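IG hypothetical 16092 (Bacillus cereus ATCC 14579, PDB 1YQH) is of unknown function but probably binds thiamine or a related small ligand. Local coordinates at residues Val8-Lys21 with Ala71-Tyr84. Numbering follows the deposited sequence.
Sequences VTMSFSVVPQAKTK and AGAEEVITSIKIHY
Strands 8-17 and 75-84 pair antiparallel, Thr9 facing His83 and Gln17 facing Glu75, as the first and last strands of a ferredoxin-like alpha+beta sandwich; strand 48-52 flanks 8-17, and 75-84 continues the sheet into a second subunit. Backbone bonds run in reciprocal pairs at Ser11-Lys81, Ser13-Ser79 and Val15-Ile77, where Ile77 N points almost straight at Val15 O (2.9 Å, 176° at the hydrogen). At Gln17 a classic beta bulge sets Glu74 and Glu75 both against it: Gln17 N bonds to Glu75 O, while Gln17 O takes Glu74 N at 2.7 Å.

Apolar side chains of Met10, Phe12, Val14, Pro16, Val76, Ile80 and Ile82 share the face covered by helices 23-36 and 54-70. Met10, a selenomethionine, its CG anti to the backbone N (chi1 -175°), crosses Ile80 with CG 3.7 Å from CG2, then turns about its CG-SE bond to bring CE alongside Ile82 CG1. Val14 CB meets Val76 CG1 at 3.7 Å. Val8 CG1 comes to the edge of the Tyr84 ring, in its plane.

The other face is largely polar and looks to neighbouring subunits. One water donates to Ile77 O at 2.8 Å, bonds Ser79 OG and reaches Ser13 OG weakly; Ser13 OG is also bonded to Glu47. Glu75 OE1 forms a salt bridge with Arg85 of the second subunit.

Beyond the bulge, the side chains of Lys19 and Glu74 cross at about a right angle, Lys19 CD lying 3.7 Å from Glu74 CD, and Lys19 N donates to the syn side of Glu74 OE2 at 2.8 Å.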
loop_
_atom_site.group_PDB
_atom_site.type_symbol
_atom_site.label_atom_id
_atom_site.label_comp_id
_atom_site.label_asym_id
_atom_site.label_seq_id
_atom_site.Cartn_x
_atom_site.Cartn_y
_atom_site.Cartn_z
ATOM N N VAL A 8 -14.967 0.311 -10.773
ATOM C CA VAL A 8 -13.808 0.763 -10.007
ATOM C C VAL A 8 -12.570 0.277 -10.763
ATOM O O VAL A 8 -12.637 -0.624 -11.619
ATOM C CB VAL A 8 -13.774 0.254 -8.517
ATOM C CG1 VAL A 8 -15.040 0.660 -7.774
ATOM C CG2 VAL A 8 -13.553 -1.258 -8.428
ATOM N N THR A 9 -11.443 0.899 -10.460
ATOM C CA THR A 9 -10.148 0.382 -10.844
ATOM C C THR A 9 -9.419 0.063 -9.522
ATOM O O THR A 9 -9.587 0.773 -8.528
ATOM C CB THR A 9 -9.401 1.415 -11.727
ATOM O OG1 THR A 9 -10.172 1.643 -12.930
ATOM C CG2 THR A 9 -8.024 0.915 -12.121
HETATM N N MSE A 10 -8.652 -1.018 -9.513
HETATM C CA MSE A 10 -8.024 -1.522 -8.302
HETATM C C MSE A 10 -6.670 -2.113 -8.692
HETATM O O MSE A 10 -6.491 -2.546 -9.834
HETATM C CB MSE A 10 -8.925 -2.618 -7.728
HETATM C CG MSE A 10 -8.510 -3.195 -6.402
HETATM SE SE MSE A 10 -9.731 -4.627 -5.937
HETATM C CE MSE A 10 -11.399 -3.596 -5.716
ATOM N N SER A 11 -5.705 -2.088 -7.775
ATOM C CA SER A 11 -4.550 -2.947 -7.916
ATOM C C SER A 11 -4.380 -3.776 -6.666
ATOM O O SER A 11 -4.874 -3.405 -5.589
ATOM C CB SER A 11 -3.274 -2.150 -8.227
ATOM O OG SER A 11 -2.891 -1.341 -7.132
ATOM N N PHE A 12 -3.709 -4.911 -6.803
ATOM C CA PHE A 12 -3.440 -5.729 -5.634
ATOM C C PHE A 12 -2.193 -6.551 -5.838
ATOM O O PHE A 12 -1.746 -6.787 -6.975
ATOM C CB PHE A 12 -4.647 -6.649 -5.317
ATOM C CG PHE A 12 -4.649 -7.956 -6.083
ATOM C CD1 PHE A 12 -4.246 -9.145 -5.459
ATOM C CD2 PHE A 12 -5.054 -8.005 -7.422
ATOM C CE1 PHE A 12 -4.243 -10.359 -6.146
ATOM C CE2 PHE A 12 -5.058 -9.217 -8.117
ATOM C CZ PHE A 12 -4.651 -10.397 -7.485
ATOM N N SER A 13 -1.637 -6.997 -4.724
ATOM C CA SER A 13 -0.547 -7.953 -4.763
ATOM C C SER A 13 -0.669 -8.917 -3.595
ATOM O O SER A 13 -1.288 -8.583 -2.580
ATOM C CB SER A 13 0.798 -7.221 -4.736
ATOM O OG SER A 13 0.886 -6.375 -3.608
ATOM N N VAL A 14 -0.083 -10.106 -3.759
ATOM C CA VAL A 14 0.019 -11.095 -2.679
ATOM C C VAL A 14 1.484 -11.441 -2.462
ATOM O O VAL A 14 2.228 -11.677 -3.426
ATOM C CB VAL A 14 -0.821 -12.367 -2.989
ATOM C CG1 VAL A 14 -2.312 -12.039 -2.921
ATOM C CG2 VAL A 14 -0.464 -12.927 -4.371
ATOM N N VAL A 15 1.918 -11.423 -1.207
ATOM C CA VAL A 15 3.284 -11.824 -0.866
ATOM C C VAL A 15 3.137 -12.980 0.110
ATOM O O VAL A 15 2.787 -12.773 1.280
ATOM C CB VAL A 15 4.086 -10.696 -0.215
ATOM C CG1 VAL A 15 5.507 -11.137 0.032
ATOM C CG2 VAL A 15 4.046 -9.441 -1.081
ATOM N N PRO A 16 3.349 -14.203 -0.381
ATOM C CA PRO A 16 3.142 -15.398 0.431
ATOM C C PRO A 16 4.380 -15.853 1.192
ATOM O O PRO A 16 5.510 -15.534 0.794
ATOM C CB PRO A 16 2.768 -16.445 -0.619
ATOM C CG PRO A 16 3.596 -16.045 -1.824
ATOM C CD PRO A 16 3.701 -14.530 -1.780
ATOM N N GLN A 17 4.149 -16.572 2.287
ATOM C CA GLN A 17 5.187 -17.346 2.955
ATOM C C GLN A 17 4.824 -18.802 2.756
ATOM O O GLN A 17 3.736 -19.241 3.164
ATOM C CB GLN A 17 5.229 -17.034 4.450
ATOM C CG GLN A 17 5.622 -15.613 4.772
ATOM C CD GLN A 17 7.058 -15.301 4.394
ATOM O OE1 GLN A 17 7.972 -16.111 4.614
ATOM N NE2 GLN A 17 7.269 -14.114 3.847
ATOM N N ALA A 18 5.727 -19.551 2.133
ATOM C CA ALA A 18 5.501 -20.979 1.879
ATOM C C ALA A 18 6.743 -21.790 2.248
ATOM O O ALA A 18 7.814 -21.557 1.686
ATOM C CB ALA A 18 5.132 -21.214 0.431
ATOM N N LYS A 19 6.574 -22.759 3.151
ATOM C CA LYS A 19 7.690 -23.576 3.659
ATOM C C LYS A 19 8.321 -24.502 2.611
ATOM O O LYS A 19 9.512 -24.799 2.696
ATOM C CB LYS A 19 7.262 -24.410 4.885
ATOM C CG LYS A 19 6.978 -23.614 6.171
ATOM C CD LYS A 19 6.181 -24.459 7.168
ATOM C CE LYS A 19 5.784 -23.684 8.416
ATOM N NZ LYS A 19 4.961 -24.525 9.355
ATOM N N THR A 20 7.537 -24.980 1.644
ATOM C CA THR A 20 8.063 -25.952 0.670
ATOM C C THR A 20 7.805 -25.601 -0.794
ATOM O O THR A 20 7.869 -26.473 -1.661
ATOM C CB THR A 20 7.519 -27.377 0.930
ATOM O OG1 THR A 20 6.091 -27.371 0.814
ATOM C CG2 THR A 20 7.927 -27.870 2.310
ATOM N N LYS A 21 7.508 -24.329 -1.068
ATOM C CA LYS A 21 7.260 -23.874 -2.436
ATOM C C LYS A 21 8.036 -22.597 -2.723
ATOM O O LYS A 21 8.263 -21.783 -1.820
ATOM C CB LYS A 21 5.760 -23.595 -2.666
ATOM C CG LYS A 21 4.797 -24.717 -2.251
ATOM C CD LYS A 21 4.910 -25.946 -3.159
ATOM C CE LYS A 21 3.963 -27.066 -2.712
ATOM N NZ LYS A 21 3.970 -27.297 -1.224
ATOM N N ALA A 71 -2.108 -23.385 -2.530
ATOM C CA ALA A 71 -0.864 -23.741 -3.206
ATOM C C ALA A 71 0.280 -24.063 -2.226
ATOM O O ALA A 71 1.376 -24.457 -2.648
ATOM C CB ALA A 71 -0.456 -22.637 -4.172
ATOM N N GLY A 72 0.029 -23.904 -0.933
ATOM C CA GLY A 72 1.040 -24.214 0.081
ATOM C C GLY A 72 1.525 -23.065 0.951
ATOM O O GLY A 72 2.367 -23.272 1.831
ATOM N N ALA A 73 1.016 -21.855 0.738
ATOM C CA ALA A 73 1.404 -20.746 1.612
ATOM C C ALA A 73 0.793 -20.920 2.999
ATOM O O ALA A 73 -0.391 -21.255 3.128
ATOM C CB ALA A 73 0.998 -19.380 1.009
ATOM N N GLU A 74 1.610 -20.703 4.027
ATOM C CA GLU A 74 1.131 -20.706 5.400
ATOM C C GLU A 74 0.466 -19.368 5.738
ATOM O O GLU A 74 -0.459 -19.313 6.555
ATOM C CB GLU A 74 2.284 -21.028 6.355
ATOM C CG GLU A 74 2.623 -22.544 6.435
ATOM C CD GLU A 74 3.333 -23.124 5.187
ATOM O OE1 GLU A 74 2.987 -24.258 4.766
ATOM O OE2 GLU A 74 4.242 -22.471 4.640
ATOM N N GLU A 75 0.927 -18.295 5.099
ATOM C CA GLU A 75 0.316 -16.981 5.289
ATOM C C GLU A 75 0.559 -16.104 4.079
ATOM O O GLU A 75 1.429 -16.394 3.255
ATOM C CB GLU A 75 0.812 -16.300 6.575
ATOM C CG GLU A 75 2.318 -16.001 6.593
ATOM C CD GLU A 75 2.804 -15.382 7.909
ATOM O OE1 GLU A 75 2.091 -15.462 8.935
ATOM O OE2 GLU A 75 3.927 -14.827 7.916
ATOM N N VAL A 76 -0.209 -15.025 3.976
ATOM C CA VAL A 76 -0.097 -14.138 2.831
ATOM C C VAL A 76 -0.271 -12.722 3.325
ATOM O O VAL A 76 -1.145 -12.464 4.151
ATOM C CB VAL A 76 -1.226 -14.405 1.785
ATOM C CG1 VAL A 76 -1.040 -13.515 0.556
ATOM C CG2 VAL A 76 -1.300 -15.880 1.392
ATOM N N ILE A 77 0.555 -11.809 2.815
ATOM C CA ILE A 77 0.321 -10.385 3.028
ATOM C C ILE A 77 -0.257 -9.845 1.725
ATOM O O ILE A 77 0.394 -9.912 0.662
ATOM C CB ILE A 77 1.615 -9.624 3.394
ATOM C CG1 ILE A 77 2.320 -10.246 4.607
ATOM C CG2 ILE A 77 1.331 -8.114 3.601
ATOM C CD1 ILE A 77 1.499 -10.236 5.925
ATOM N N THR A 78 -1.483 -9.337 1.801
ATOM C CA THR A 78 -2.202 -8.913 0.605
ATOM C C THR A 78 -2.382 -7.398 0.649
ATOM O O THR A 78 -2.843 -6.863 1.648
ATOM C CB THR A 78 -3.565 -9.661 0.507
ATOM O OG1 THR A 78 -3.335 -11.080 0.475
ATOM C CG2 THR A 78 -4.367 -9.248 -0.752
ATOM N N SER A 79 -2.009 -6.720 -0.435
ATOM C CA SER A 79 -2.128 -5.265 -0.523
ATOM C C SER A 79 -3.160 -4.944 -1.598
ATOM O O SER A 79 -3.211 -5.608 -2.634
ATOM C CB SER A 79 -0.792 -4.623 -0.904
ATOM O OG SER A 79 0.243 -4.959 0.011
ATOM N N ILE A 80 -3.975 -3.931 -1.349
ATOM C CA ILE A 80 -5.022 -3.534 -2.280
ATOM C C ILE A 80 -5.040 -2.016 -2.334
ATOM O O ILE A 80 -4.869 -1.355 -1.302
ATOM C CB ILE A 80 -6.440 -4.033 -1.825
ATOM C CG1 ILE A 80 -6.455 -5.553 -1.613
ATOM C CG2 ILE A 80 -7.509 -3.621 -2.849
ATOM C CD1 ILE A 80 -7.676 -6.096 -0.865
ATOM N N LYS A 81 -5.214 -1.464 -3.536
ATOM C CA LYS A 81 -5.502 -0.045 -3.668
ATOM C C LYS A 81 -6.732 0.100 -4.562
ATOM O O LYS A 81 -6.797 -0.516 -5.635
ATOM C CB LYS A 81 -4.322 0.697 -4.279
ATOM C CG LYS A 81 -4.328 2.190 -3.976
ATOM C CD LYS A 81 -3.010 2.847 -4.374
ATOM C CE LYS A 81 -1.896 2.664 -3.327
ATOM N NZ LYS A 81 -2.068 3.504 -2.094
ATOM N N ILE A 82 -7.697 0.892 -4.118
ATOM C CA ILE A 82 -8.950 1.050 -4.852
ATOM C C ILE A 82 -9.133 2.510 -5.219
ATOM O O ILE A 82 -8.999 3.381 -4.359
ATOM C CB ILE A 82 -10.196 0.600 -4.030
ATOM C CG1 ILE A 82 -10.002 -0.809 -3.458
ATOM C CG2 ILE A 82 -11.487 0.670 -4.878
ATOM C CD1 ILE A 82 -11.071 -1.222 -2.442
ATOM N N HIS A 83 -9.470 2.765 -6.492
ATOM C CA HIS A 83 -9.930 4.088 -6.911
ATOM C C HIS A 83 -11.443 4.015 -7.025
ATOM O O HIS A 83 -11.988 3.362 -7.921
ATOM C CB HIS A 83 -9.313 4.508 -8.261
ATOM C CG HIS A 83 -9.490 5.964 -8.565
ATOM N ND1 HIS A 83 -8.605 6.677 -9.343
ATOM C CD2 HIS A 83 -10.451 6.841 -8.187
ATOM C CE1 HIS A 83 -9.020 7.929 -9.445
ATOM N NE2 HIS A 83 -10.134 8.057 -8.747
ATOM N N TYR A 84 -12.115 4.672 -6.082
ATOM C CA TYR A 84 -13.553 4.572 -5.921
ATOM C C TYR A 84 -14.183 5.912 -6.304
ATOM O O TYR A 84 -13.904 6.937 -5.683
ATOM C CB TYR A 84 -13.844 4.216 -4.455
ATOM C CG TYR A 84 -15.287 3.950 -4.127
ATOM C CD1 TYR A 84 -15.977 2.890 -4.726
ATOM C CD2 TYR A 84 -15.961 4.740 -3.193
ATOM C CE1 TYR A 84 -17.309 2.638 -4.417
ATOM C CE2 TYR A 84 -17.304 4.491 -2.877
ATOM C CZ TYR A 84 -17.959 3.435 -3.493
ATOM O OH TYR A 84 -19.282 3.171 -3.186
HETATM O O HOH W 1 1.284 -7.418 -0.373
HETATM O O HOH W 2 4.684 -24.947 1.742
#